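Local coordinates for Mll2253 protein (Mesorhizobium loti, PDB 3Q63) that is of unknown function but, as an AHA1-family protein of the Bet v 1-like superfamily, may bind a small hydrophobic ligand, at residues V11-Q16 / Q130-L135; P21-R26 / Q137-T142; W25-L28 / H32-E35; E64-E69 / T73-W78; L106-S111 / M126-F131. All coordinates share one frame; numbering follows the deposited sequence.

In the fold
Two of the five contacts (1 and 5) join the antiparallel sheet to helix 118-141, two (2 and 3) join helices, and one (4) lies within the sheet, as suits a Bet v 1-like fold. Along helix 118-141 come interaction 5, then interaction 1, about 5 Å away between centres, then interaction 2, about 13 Å from interaction 1 between centres. Interaction 2 passes to helix 21-29, and interaction 3, its centre about 8 Å from that of interaction 2, continues to helix 31-37. Interaction 4 is a hairpin centred about 17 Å from the centre of interaction 1; its Leu74 meets Trp25 of helix 21-29. Interactions 1 and 2 bring the chain's two ends together.

Interaction 1. Residues V11-Q16 / Q130-L135; sequences VVVERQ and QFFEKL
Phe132 turns the CD2-CE2 bond of its ring toward Val13 and Arg15, joining helix 118-141 to the edge strand 9-17. This is the sheet-to-helix packing of the helix-grip fold seen in Bet v 1-like proteins, in which a long C-terminal helix lies across a curved antiparallel sheet. The two strand residues address the ring differently. Val13 comes in at its edge, near the ring plane, with CG1 3.5 Å from Phe132 CE2, and the valine and the ring run antiparallel alongside one another. A valine suits this place: CG1 stands anti to the backbone N (chi1 179°), and its short branched side chain brings a methyl against the ring edge without needing a long arm. Arg15 instead runs obliquely to Phe132 and offers its aliphatic part, CG lying 3.7 Å from Phe132 CD2. Its guanidinium does not stack, being turned 76° from the ring plane, and Arg15 NE comes only within 4.1 Å of Phe132 CB. Leu106 and Met108 of the adjoining strand 103-113 also touch Phe132, so the ring sits in an apolar setting. Arginine works at this margin because its methylenes can cover an aromatic side chain while its charged end stays near polar atoms. If an alanine stood here, Phe132 would probably lose the arginine methylenes beside CB and part of the cover at CD2, and Glu14 O would be left without its side-chain donor. That donor is Arg15 NH1, which reaches Glu14 O over 2.9 Å from a position tilted out of the carbonyl plane.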
# COMPACT_ATOMS: atom_id res chain seq x y z
N VAL B 11 -5.41 -1.06 17.90
CA VAL B 11 -4.37 -2.03 17.60
C VAL B 11 -3.09 -1.69 18.35
O VAL B 11 -2.62 -0.55 18.31
CB VAL B 11 -4.09 -2.08 16.09
CG1 VAL B 11 -2.96 -3.06 15.79
CG2 VAL B 11 -5.35 -2.49 15.34
N VAL B 12 -2.54 -2.67 19.05
CA VAL B 12 -1.31 -2.46 19.80
C VAL B 12 -0.25 -3.47 19.35
O VAL B 12 -0.53 -4.66 19.26
CB VAL B 12 -1.54 -2.63 21.32
CG1 VAL B 12 -0.25 -2.31 22.08
CG2 VAL B 12 -2.66 -1.72 21.77
N VAL B 13 0.94 -2.97 19.06
CA VAL B 13 2.06 -3.81 18.64
C VAL B 13 3.30 -3.35 19.41
O VAL B 13 3.57 -2.15 19.51
CB VAL B 13 2.31 -3.70 17.12
CG1 VAL B 13 3.50 -4.56 16.72
CG2 VAL B 13 1.07 -4.16 16.34
N GLU B 14 4.03 -4.30 19.98
CA GLU B 14 5.23 -3.97 20.76
C GLU B 14 6.42 -4.77 20.25
O GLU B 14 6.27 -5.88 19.75
CB GLU B 14 4.99 -4.27 22.24
CG GLU B 14 3.75 -3.59 22.81
CD GLU B 14 3.57 -3.79 24.31
OE1 GLU B 14 4.21 -3.05 25.08
OE2 GLU B 14 2.80 -4.69 24.71
N ARG B 15 7.61 -4.19 20.38
CA ARG B 15 8.81 -4.83 19.89
C ARG B 15 10.01 -4.37 20.70
O ARG B 15 10.06 -3.22 21.13
CB ARG B 15 9.05 -4.47 18.41
CG ARG B 15 8.02 -5.03 17.41
CD ARG B 15 8.45 -6.39 16.86
NE ARG B 15 7.55 -6.90 15.82
CZ ARG B 15 6.33 -7.38 16.05
NH1 ARG B 15 5.85 -7.43 17.29
NH2 ARG B 15 5.59 -7.82 15.05
N GLN B 16 10.95 -5.28 20.93
CA GLN B 16 12.17 -4.93 21.65
C GLN B 16 13.19 -4.73 20.53
O GLN B 16 13.46 -5.66 19.76
CB GLN B 16 12.61 -6.09 22.56
CG GLN B 16 13.96 -5.89 23.23
CD GLN B 16 14.03 -4.62 24.06
OE1 GLN B 16 13.21 -4.40 24.96
NE2 GLN B 16 15.02 -3.78 23.78
N GLN B 130 4.77 -6.18 9.95
CA GLN B 130 5.53 -6.16 8.70
C GLN B 130 6.35 -4.87 8.63
O GLN B 130 7.52 -4.89 8.25
CB GLN B 130 4.59 -6.26 7.49
CG GLN B 130 3.71 -7.51 7.50
CD GLN B 130 2.64 -7.48 6.43
OE1 GLN B 130 1.83 -6.55 6.37
NE2 GLN B 130 2.61 -8.51 5.59
N PHE B 131 5.75 -3.75 9.00
CA PHE B 131 6.46 -2.47 8.98
C PHE B 131 7.63 -2.50 9.96
O PHE B 131 8.74 -2.06 9.63
CB PHE B 131 5.52 -1.31 9.32
CG PHE B 131 4.54 -0.96 8.23
CD1 PHE B 131 4.95 -0.86 6.90
CD2 PHE B 131 3.22 -0.66 8.54
CE1 PHE B 131 4.06 -0.47 5.90
CE2 PHE B 131 2.31 -0.26 7.54
CZ PHE B 131 2.74 -0.17 6.22
N PHE B 132 7.40 -3.01 11.17
CA PHE B 132 8.46 -3.06 12.17
C PHE B 132 9.59 -4.00 11.77
O PHE B 132 10.74 -3.79 12.16
CB PHE B 132 7.88 -3.47 13.53
CG PHE B 132 7.01 -2.42 14.15
CD1 PHE B 132 7.13 -1.08 13.78
CD2 PHE B 132 6.09 -2.76 15.14
CE1 PHE B 132 6.36 -0.09 14.39
CE2 PHE B 132 5.32 -1.78 15.76
CZ PHE B 132 5.45 -0.44 15.39
N GLU B 133 9.26 -5.03 11.00
CA GLU B 133 10.28 -5.96 10.53
C GLU B 133 11.23 -5.19 9.61
O GLU B 133 12.45 -5.32 9.71
CB GLU B 133 9.64 -7.12 9.75
CG GLU B 133 9.12 -8.23 10.63
CD GLU B 133 10.23 -9.18 11.07
OE1 GLU B 133 11.21 -8.72 11.69
OE2 GLU B 133 10.10 -10.39 10.78
N LYS B 134 10.66 -4.38 8.72
CA LYS B 134 11.48 -3.59 7.81
C LYS B 134 12.21 -2.48 8.56
O LYS B 134 13.26 -2.03 8.13
CB LYS B 134 10.62 -3.01 6.68
CG LYS B 134 10.01 -4.07 5.77
CD LYS B 134 9.14 -3.47 4.67
CE LYS B 134 9.95 -2.65 3.69
NZ LYS B 134 9.09 -2.11 2.59
N LEU B 135 11.64 -2.06 9.69
CA LEU B 135 12.26 -1.01 10.50
C LEU B 135 13.51 -1.58 11.16
O LEU B 135 14.57 -0.95 11.15
CB LEU B 135 11.29 -0.51 11.57
CG LEU B 135 11.88 0.38 12.67
CD1 LEU B 135 12.48 1.63 12.05
CD2 LEU B 135 10.79 0.77 13.68

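Interaction 2. Residues P21-R26 / Q137-T142; sequences PEKLWR and QLLDRT
Lys23 and Leu139 form the tight part of this contact, where helix 21-29 lies beside the last turns of helix 118-141. Lys23 CG is 3.5 Å from Leu139 CD2, closer than carbons usually pack, each side chain reaching past the other toward the opposing helix. A chi1 of 174° swings Lys23 CG opposite the backbone N and so against the leucine, and bends further out carry CE past Leu139 O toward Thr142. Leu24 adds a looser touch from the same helix, its CG lying 4.3 Å from Leu139 CD1. Leucine fits at both positions because each also packs on Ile17 of strand 9-17, so helix meets helix above an edge of the sheet, a joint within the Bet v 1-like fold.

The polar side is more open. There Lys23 CE approaches Thr142 OG1 at 4.0 Å, a mere van der Waals touch at the rim. Thr142 is the first residue to leave the helical conformation, and its hydroxyl turns back to donate to Leu138 O over 2.9 Å, which gives a carbonyl of the last turn a side-chain partner. Across these two segments, then, adhesion is chiefly apolar: lysine contributes its hydrocarbon length, while its charge, only weakly paired with Asp143 over a long distance, probably adds little to the grip.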
# COMPACT_ATOMS: atom_id res chain seq x y z
N PRO B 21 17.57 4.49 21.63
CA PRO B 21 16.39 5.31 21.33
C PRO B 21 16.62 6.40 20.27
O PRO B 21 15.78 6.60 19.39
CB PRO B 21 15.99 5.87 22.70
CG PRO B 21 17.29 5.89 23.46
CD PRO B 21 17.92 4.58 23.06
N GLU B 22 17.77 7.08 20.34
CA GLU B 22 18.07 8.14 19.37
C GLU B 22 18.04 7.67 17.92
O GLU B 22 17.56 8.38 17.04
CB GLU B 22 19.43 8.77 19.67
CG GLU B 22 19.47 9.48 21.00
CD GLU B 22 19.51 8.51 22.16
OE1 GLU B 22 19.02 8.87 23.26
OE2 GLU B 22 20.03 7.38 21.97
N LYS B 23 18.58 6.48 17.68
CA LYS B 23 18.63 5.89 16.35
C LYS B 23 17.21 5.54 15.90
O LYS B 23 16.81 5.85 14.78
CB LYS B 23 19.51 4.64 16.39
CG LYS B 23 19.55 3.83 15.11
CD LYS B 23 20.72 4.24 14.24
CE LYS B 23 21.49 3.01 13.77
NZ LYS B 23 22.10 2.30 14.93
N LEU B 24 16.46 4.90 16.79
CA LEU B 24 15.09 4.52 16.48
C LEU B 24 14.31 5.80 16.18
O LEU B 24 13.58 5.88 15.19
CB LEU B 24 14.45 3.81 17.69
CG LEU B 24 13.42 2.70 17.45
CD1 LEU B 24 12.65 2.48 18.73
CD2 LEU B 24 12.47 3.07 16.31
N TRP B 25 14.47 6.81 17.03
CA TRP B 25 13.76 8.08 16.86
C TRP B 25 13.97 8.69 15.48
O TRP B 25 13.02 9.19 14.86
CB TRP B 25 14.18 9.09 17.93
CG TRP B 25 13.46 10.41 17.79
CD1 TRP B 25 13.96 11.57 17.27
CD2 TRP B 25 12.10 10.69 18.16
NE1 TRP B 25 13.00 12.55 17.29
CE2 TRP B 25 11.85 12.04 17.83
CE3 TRP B 25 11.08 9.93 18.74
CZ2 TRP B 25 10.62 12.65 18.06
CZ3 TRP B 25 9.85 10.54 18.96
CH2 TRP B 25 9.63 11.88 18.63
N ARG B 26 15.20 8.65 14.99
CA ARG B 26 15.52 9.20 13.67
C ARG B 26 14.80 8.44 12.57
O ARG B 26 14.25 9.04 11.65
CB ARG B 26 17.03 9.18 13.43
CG ARG B 26 17.76 10.39 14.02
CD ARG B 26 19.25 10.36 13.72
NE ARG B 26 19.99 9.58 14.71
CZ ARG B 26 20.10 9.92 16.00
NH1 ARG B 26 19.51 11.01 16.46
NH2 ARG B 26 20.80 9.16 16.82
N GLN B 137 15.18 -4.13 10.15
CA GLN B 137 16.11 -4.47 9.08
C GLN B 137 16.92 -3.23 8.71
O GLN B 137 18.14 -3.31 8.52
CB GLN B 137 15.32 -4.97 7.86
CG GLN B 137 16.15 -5.08 6.59
CD GLN B 137 15.33 -5.54 5.39
OE1 GLN B 137 14.28 -4.97 5.08
NE2 GLN B 137 15.82 -6.57 4.70
N LEU B 138 16.24 -2.10 8.61
CA LEU B 138 16.89 -0.83 8.28
C LEU B 138 17.93 -0.46 9.34
O LEU B 138 19.07 -0.13 9.01
CB LEU B 138 15.85 0.28 8.18
CG LEU B 138 16.38 1.70 8.03
CD1 LEU B 138 17.09 1.83 6.70
CD2 LEU B 138 15.23 2.71 8.13
N LEU B 139 17.53 -0.52 10.61
CA LEU B 139 18.43 -0.19 11.71
C LEU B 139 19.68 -1.07 11.73
O LEU B 139 20.76 -0.62 12.13
CB LEU B 139 17.68 -0.30 13.05
CG LEU B 139 16.57 0.75 13.28
CD1 LEU B 139 15.87 0.53 14.62
CD2 LEU B 139 17.19 2.14 13.23
N ASP B 140 19.54 -2.32 11.29
CA ASP B 140 20.68 -3.25 11.24
C ASP B 140 21.61 -3.00 10.05
O ASP B 140 22.83 -3.06 10.20
CB ASP B 140 20.21 -4.71 11.19
CG ASP B 140 19.68 -5.20 12.53
OD1 ASP B 140 20.07 -4.63 13.58
OD2 ASP B 140 18.90 -6.18 12.53
N ARG B 141 21.05 -2.72 8.88
CA ARG B 141 21.90 -2.49 7.72
C ARG B 141 22.57 -1.13 7.76
O ARG B 141 23.52 -0.88 7.01
CB ARG B 141 21.11 -2.63 6.42
CG ARG B 141 20.20 -1.46 6.11
CD ARG B 141 19.84 -1.45 4.64
NE ARG B 141 19.38 -2.76 4.17
CZ ARG B 141 18.19 -3.28 4.43
NH1 ARG B 141 17.32 -2.61 5.17
NH2 ARG B 141 17.86 -4.48 3.95
N THR B 142 22.08 -0.24 8.61
CA THR B 142 22.67 1.09 8.72
C THR B 142 23.54 1.15 9.97
O THR B 142 23.99 2.22 10.37
CB THR B 142 21.58 2.19 8.81
OG1 THR B 142 20.78 1.99 9.98
CG2 THR B 142 20.70 2.15 7.58

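Interaction 3. Residues W25-L28 / H32-E35; sequences WRAL and HLIE
Leu33 spreads its two methyls between a flat ring and a helix: CD1 sits 3.0 Å above one face of the His32 imidazole, offset toward its rim, while CD2 reaches Ala27 CA at 3.8 Å. The flat groups it meets across the contact are peptides, and the same CD2 also approaches Arg26 O at 3.7 Å. Alanine suits the middle of this meeting, since a side chain of one carbon lets the backbones come close, with Ala27 CA and Leu33 CA 5.1 Å apart. Its methyl faces helix 118-141, touching Leu135 and Leu139.

Helices 21-29 and 31-37 follow one another almost directly, the pair of short helices that Bet v 1-like folds place after the first strand, where they support the long C-terminal helix. Ile34 fills the joint between them on the side of Leu28. Its CG1 is anti to the carbonyl carbon (chi1 -64°) and the chain runs on extended, which carries CD1 to 3.3 Å from Leu28 O; CG1 itself lies 3.6 Å from Ala27 O. The latter oxygen is not left to hydrocarbon alone, because Trp37 NE1 hydrogen-bonds to it. Were Ile34 an alanine, a gap would probably open beside Leu28 O, and the turn between the helices would be freer to shift. Beyond the joint, Ile34 packs on Asn41 and Phe43, whereas Leu28, whose CB turns from the second helix, packs on Leu97 of the sheet.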
# COMPACT_ATOMS: atom_id res chain seq x y z
N TRP B 25 14.47 6.81 17.03
CA TRP B 25 13.76 8.08 16.86
C TRP B 25 13.97 8.69 15.48
O TRP B 25 13.02 9.19 14.86
CB TRP B 25 14.18 9.09 17.93
CG TRP B 25 13.46 10.41 17.79
CD1 TRP B 25 13.96 11.57 17.27
CD2 TRP B 25 12.10 10.69 18.16
NE1 TRP B 25 13.00 12.55 17.29
CE2 TRP B 25 11.85 12.04 17.83
CE3 TRP B 25 11.08 9.93 18.74
CZ2 TRP B 25 10.62 12.65 18.06
CZ3 TRP B 25 9.85 10.54 18.96
CH2 TRP B 25 9.63 11.88 18.63
N ARG B 26 15.20 8.65 14.99
CA ARG B 26 15.52 9.20 13.67
C ARG B 26 14.80 8.44 12.57
O ARG B 26 14.25 9.04 11.65
CB ARG B 26 17.03 9.18 13.43
CG ARG B 26 17.76 10.39 14.02
CD ARG B 26 19.25 10.36 13.72
NE ARG B 26 19.99 9.58 14.71
CZ ARG B 26 20.10 9.92 16.00
NH1 ARG B 26 19.51 11.01 16.46
NH2 ARG B 26 20.80 9.16 16.82
N ALA B 27 14.80 7.11 12.67
CA ALA B 27 14.14 6.29 11.67
C ALA B 27 12.63 6.56 11.63
O ALA B 27 11.98 6.34 10.61
CB ALA B 27 14.41 4.81 11.94
N LEU B 28 12.08 7.03 12.75
CA LEU B 28 10.64 7.31 12.83
C LEU B 28 10.27 8.75 12.45
O LEU B 28 9.11 9.04 12.19
CB LEU B 28 10.14 7.05 14.26
CG LEU B 28 10.19 5.61 14.78
CD1 LEU B 28 9.93 5.59 16.27
CD2 LEU B 28 9.16 4.77 14.03
N HIS B 32 13.36 10.38 4.59
CA HIS B 32 14.06 9.40 3.76
C HIS B 32 14.19 8.04 4.46
O HIS B 32 14.30 7.01 3.81
CB HIS B 32 15.45 9.92 3.36
CG HIS B 32 16.48 9.85 4.45
ND1 HIS B 32 16.41 10.62 5.59
CD2 HIS B 32 17.61 9.11 4.56
CE1 HIS B 32 17.46 10.37 6.35
NE2 HIS B 32 18.20 9.45 5.76
N LEU B 33 14.18 8.07 5.79
CA LEU B 33 14.27 6.84 6.58
C LEU B 33 12.88 6.21 6.70
O LEU B 33 12.73 5.01 6.56
CB LEU B 33 14.86 7.17 7.96
CG LEU B 33 16.30 6.75 8.27
CD1 LEU B 33 17.19 6.86 7.05
CD2 LEU B 33 16.84 7.61 9.42
N ILE B 34 11.87 7.03 6.96
CA ILE B 34 10.50 6.54 7.07
C ILE B 34 10.13 5.80 5.79
O ILE B 34 9.54 4.72 5.82
CB ILE B 34 9.51 7.70 7.29
CG1 ILE B 34 9.81 8.37 8.63
CG2 ILE B 34 8.06 7.18 7.24
CD1 ILE B 34 9.03 9.63 8.91
N GLU B 35 10.50 6.37 4.65
CA GLU B 35 10.20 5.77 3.36
C GLU B 35 10.83 4.39 3.19
O GLU B 35 10.34 3.56 2.43
CB GLU B 35 10.66 6.68 2.23
CG GLU B 35 10.34 6.14 0.84
CD GLU B 35 10.92 6.98 -0.27
OE1 GLU B 35 10.67 8.20 -0.28
OE2 GLU B 35 11.65 6.42 -1.12

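Interaction 4. Residues E64-E69 / T73-W78; sequences EVLAVE and TLSYTW
Ser75 O receives two backbone donors, Leu66 N at 2.8 Å and Ala67 N at 3.2 Å, both from the same face of its carbonyl plane. Two residues thus stand opposite one, a classic beta bulge that moves the register on by one. On one side of it Ser75 N returns a bond to Ala67 O over 3.0 Å, and Glu69 and Thr73 bond to each other through both backbone pairs. Thr73 adds its hydroxyl, OG1 donating to the anti lone pair of Glu69 OE1 at 3.3 Å; threonine suits a strand end here, its beta-branched side chain favouring extended backbone while its hydroxyl serves Glu69. Beyond the bulge Thr77 N donates to Glu64 O.

The segments form an antiparallel hairpin of the main sheet, their axes at 152°. On the face carrying Val68 and Leu74 the side chains lie side by side, with Val68 CG2 4.0 Å from Leu74 CD1. Trp25 of helix 21-29 covers both these residues. Tyr76, on the same face, meets Phe51 edge-to-face. On the other face Ser75 OG is hydrogen-bonded to Thr94 OG1 of the next strand. Further out, Trp78 NE1 donates to Trp57 O of the second subunit.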
# COMPACT_ATOMS: atom_id res chain seq x y z
N GLU B 64 -1.62 14.11 10.22
CA GLU B 64 -1.34 15.34 10.93
C GLU B 64 -0.58 15.01 12.20
O GLU B 64 -0.98 14.13 12.96
CB GLU B 64 -2.64 16.06 11.29
CG GLU B 64 -2.42 17.42 11.89
CD GLU B 64 -3.58 17.87 12.77
OE1 GLU B 64 -4.73 17.50 12.46
OE2 GLU B 64 -3.33 18.59 13.76
N VAL B 65 0.53 15.70 12.44
CA VAL B 65 1.30 15.45 13.65
C VAL B 65 0.50 15.99 14.84
O VAL B 65 0.01 17.12 14.80
CB VAL B 65 2.69 16.13 13.58
CG1 VAL B 65 3.49 15.83 14.84
CG2 VAL B 65 3.45 15.63 12.35
N LEU B 66 0.36 15.16 15.87
CA LEU B 66 -0.40 15.53 17.06
C LEU B 66 0.46 15.78 18.28
O LEU B 66 0.18 16.68 19.06
CB LEU B 66 -1.40 14.42 17.40
CG LEU B 66 -2.47 14.14 16.36
CD1 LEU B 66 -3.30 12.96 16.83
CD2 LEU B 66 -3.34 15.38 16.15
N ALA B 67 1.50 14.97 18.46
CA ALA B 67 2.38 15.13 19.61
C ALA B 67 3.80 14.72 19.27
O ALA B 67 4.03 13.80 18.49
CB ALA B 67 1.86 14.31 20.79
N VAL B 68 4.75 15.43 19.86
CA VAL B 68 6.15 15.14 19.62
C VAL B 68 6.99 15.35 20.87
O VAL B 68 7.08 16.46 21.39
CB VAL B 68 6.72 16.02 18.50
CG1 VAL B 68 8.18 15.67 18.26
CG2 VAL B 68 5.91 15.84 17.23
N GLU B 69 7.60 14.28 21.35
CA GLU B 69 8.46 14.33 22.52
C GLU B 69 9.72 13.55 22.16
O GLU B 69 9.78 12.33 22.33
CB GLU B 69 7.74 13.70 23.71
CG GLU B 69 8.52 13.75 25.00
CD GLU B 69 7.67 13.36 26.19
OE1 GLU B 69 7.07 12.26 26.16
OE2 GLU B 69 7.60 14.15 27.15
N THR B 73 8.09 10.08 22.58
CA THR B 73 6.75 9.89 22.04
C THR B 73 6.52 10.61 20.71
O THR B 73 7.04 11.71 20.48
CB THR B 73 5.68 10.40 23.03
OG1 THR B 73 5.92 9.82 24.32
CG2 THR B 73 4.29 10.00 22.57
N LEU B 74 5.72 9.99 19.85
CA LEU B 74 5.38 10.56 18.56
C LEU B 74 3.99 10.09 18.17
O LEU B 74 3.70 8.90 18.15
CB LEU B 74 6.39 10.11 17.50
CG LEU B 74 6.09 10.53 16.05
CD1 LEU B 74 6.01 12.04 15.94
CD2 LEU B 74 7.18 9.99 15.14
N SER B 75 3.11 11.04 17.87
CA SER B 75 1.75 10.68 17.47
C SER B 75 1.28 11.53 16.31
O SER B 75 1.63 12.70 16.19
CB SER B 75 0.78 10.85 18.65
OG SER B 75 -0.55 10.59 18.24
N TYR B 76 0.49 10.92 15.44
CA TYR B 76 -0.09 11.60 14.29
C TYR B 76 -1.32 10.86 13.77
O TYR B 76 -1.46 9.65 13.99
CB TYR B 76 0.93 11.77 13.14
CG TYR B 76 1.76 10.56 12.74
CD1 TYR B 76 3.08 10.43 13.16
CD2 TYR B 76 1.26 9.60 11.85
CE1 TYR B 76 3.89 9.38 12.72
CE2 TYR B 76 2.06 8.54 11.40
CZ TYR B 76 3.38 8.44 11.84
OH TYR B 76 4.18 7.41 11.39
N THR B 77 -2.21 11.61 13.12
CA THR B 77 -3.43 11.02 12.55
C THR B 77 -3.03 10.15 11.38
O THR B 77 -1.99 10.35 10.75
CB THR B 77 -4.42 12.10 12.04
OG1 THR B 77 -3.73 13.01 11.18
CG2 THR B 77 -5.06 12.86 13.20
N TRP B 78 -3.90 9.19 11.09
CA TRP B 78 -3.70 8.22 10.03
C TRP B 78 -5.12 8.02 9.49
O TRP B 78 -5.84 7.13 9.92
CB TRP B 78 -3.16 6.95 10.68
CG TRP B 78 -2.84 5.82 9.80
CD1 TRP B 78 -3.72 4.98 9.18
CD2 TRP B 78 -1.53 5.30 9.52
NE1 TRP B 78 -3.04 3.97 8.54
CE2 TRP B 78 -1.70 4.15 8.74
CE3 TRP B 78 -0.24 5.71 9.86
CZ2 TRP B 78 -0.61 3.39 8.29
CZ3 TRP B 78 0.84 4.96 9.42
CH2 TRP B 78 0.65 3.81 8.64

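Interaction 5. Residues L106-S111 / M126-F131; sequences LRMEQS and MGWPQF
Met108 on strand 103-113 and Trp128 on helix 118-141 mark the nearest backbone approach, their CA atoms 8.4 Å apart, and both side chains point into the gap. Met108, built as selenomethionine, leaves the strand with CG anti to the backbone N (chi1 -171°), then bends twice to lie over the indole. Its CE sits 3.4 Å from the centroid of the Trp128 five-membered ring, 16° off the normal, a CH-pi contact; SE lies 3.9 Å from the same centroid, making this a Met-aromatic pair. Methionine, the natural residue, suits such a surface because its flexible, polarisable thioether moulds to it. Phe131 lies on the opposite face of the indole, its CD2 toward the rim.

Gln110 serves the ring edge. Trp128 NE1 donates to Gln110 OE1 over 2.8 Å at 160°; the acceptor lies in the ring plane, whereas the donor stands above the amide's carbonyl plane. That bond satisfies the buried indole N-H and fixes the ring's turn, while Gln110 NE2 is held by Ser91 OG. Val13 of the edge strand 9-17 touches Trp128, Val93 and Phe95 of strand 92-100 pack on Met108, and Trp78 from the end of the hairpin meets the indole.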
# COMPACT_ATOMS: atom_id res chain seq x y z
N LEU B 106 9.74 -0.49 21.87
CA LEU B 106 8.81 0.31 21.09
C LEU B 106 7.37 -0.21 21.15
O LEU B 106 7.13 -1.40 20.96
CB LEU B 106 9.26 0.35 19.62
CG LEU B 106 8.32 1.06 18.63
CD1 LEU B 106 8.26 2.53 18.98
CD2 LEU B 106 8.80 0.87 17.19
N ARG B 107 6.43 0.69 21.41
CA ARG B 107 5.01 0.33 21.44
C ARG B 107 4.31 1.22 20.42
O ARG B 107 4.58 2.42 20.34
CB ARG B 107 4.39 0.60 22.82
CG ARG B 107 2.93 0.17 22.92
CD ARG B 107 2.33 0.48 24.29
NE ARG B 107 2.14 1.91 24.49
CZ ARG B 107 1.77 2.46 25.64
NH1 ARG B 107 1.54 1.69 26.70
NH2 ARG B 107 1.62 3.78 25.73
N MSE B 108 3.43 0.62 19.63
CA MSE B 108 2.68 1.37 18.64
C MSE B 108 1.21 1.15 18.95
O MSE B 108 0.75 0.01 19.04
CB MSE B 108 3.00 0.86 17.24
CG MSE B 108 2.46 1.69 16.08
SE MSE B 108 0.51 1.71 15.88
CE MSE B 108 0.15 -0.19 15.83
N GLU B 109 0.48 2.24 19.15
CA GLU B 109 -0.94 2.15 19.42
C GLU B 109 -1.66 2.93 18.33
O GLU B 109 -1.36 4.10 18.10
CB GLU B 109 -1.29 2.75 20.78
CG GLU B 109 -0.76 1.99 21.98
CD GLU B 109 -1.03 2.73 23.28
OE1 GLU B 109 -0.35 3.76 23.53
OE2 GLU B 109 -1.91 2.29 24.04
N GLN B 110 -2.58 2.26 17.65
CA GLN B 110 -3.37 2.88 16.60
C GLN B 110 -4.83 2.68 16.97
O GLN B 110 -5.35 1.56 16.90
CB GLN B 110 -3.08 2.25 15.23
CG GLN B 110 -4.04 2.73 14.13
CD GLN B 110 -3.60 2.32 12.74
OE1 GLN B 110 -3.03 1.24 12.55
NE2 GLN B 110 -3.87 3.17 11.75
N SER B 111 -5.48 3.76 17.38
CA SER B 111 -6.87 3.72 17.80
C SER B 111 -7.76 4.49 16.84
O SER B 111 -7.28 5.32 16.07
CB SER B 111 -6.99 4.32 19.19
OG SER B 111 -6.49 5.64 19.16
N MSE B 126 -1.75 -7.16 11.40
CA MSE B 126 -0.67 -7.89 10.75
C MSE B 126 0.15 -6.97 9.86
O MSE B 126 1.23 -7.35 9.40
CB MSE B 126 -1.23 -9.07 9.95
CG MSE B 126 -2.18 -8.67 8.84
SE MSE B 126 -3.08 -10.22 8.11
CE MSE B 126 -1.54 -11.14 7.40
N GLY B 127 -0.35 -5.76 9.64
CA GLY B 127 0.36 -4.81 8.81
C GLY B 127 1.52 -4.17 9.55
O GLY B 127 2.60 -4.00 8.99
N TRP B 128 1.30 -3.81 10.81
CA TRP B 128 2.36 -3.18 11.60
C TRP B 128 3.56 -4.08 11.87
O TRP B 128 4.70 -3.62 11.87
CB TRP B 128 1.78 -2.63 12.91
CG TRP B 128 1.15 -1.29 12.69
CD1 TRP B 128 -0.19 -1.01 12.64
CD2 TRP B 128 1.83 -0.07 12.40
NE1 TRP B 128 -0.38 0.32 12.32
CE2 TRP B 128 0.84 0.92 12.16
CE3 TRP B 128 3.19 0.29 12.30
CZ2 TRP B 128 1.16 2.24 11.84
CZ3 TRP B 128 3.51 1.61 11.98
CH2 TRP B 128 2.50 2.57 11.75
N PRO B 129 3.32 -5.38 12.10
CA PRO B 129 4.43 -6.30 12.36
C PRO B 129 5.36 -6.32 11.13
O PRO B 129 6.58 -6.46 11.26
CB PRO B 129 3.72 -7.63 12.58
CG PRO B 129 2.45 -7.20 13.27
CD PRO B 129 2.03 -6.04 12.40
N GLN B 130 4.77 -6.18 9.95
CA GLN B 130 5.53 -6.16 8.70
C GLN B 130 6.35 -4.87 8.63
O GLN B 130 7.52 -4.89 8.25
CB GLN B 130 4.59 -6.26 7.49
CG GLN B 130 3.71 -7.51 7.50
CD GLN B 130 2.64 -7.48 6.43
OE1 GLN B 130 1.83 -6.55 6.37
NE2 GLN B 130 2.61 -8.51 5.59
N PHE B 131 5.75 -3.75 9.00
CA PHE B 131 6.46 -2.47 8.98
C PHE B 131 7.63 -2.50 9.96
O PHE B 131 8.74 -2.06 9.63
CB PHE B 131 5.52 -1.31 9.32
CG PHE B 131 4.54 -0.96 8.23
CD1 PHE B 131 4.95 -0.86 6.90
CD2 PHE B 131 3.22 -0.66 8.54
CE1 PHE B 131 4.06 -0.47 5.90
CE2 PHE B 131 2.31 -0.26 7.54
CZ PHE B 131 2.74 -0.17 6.22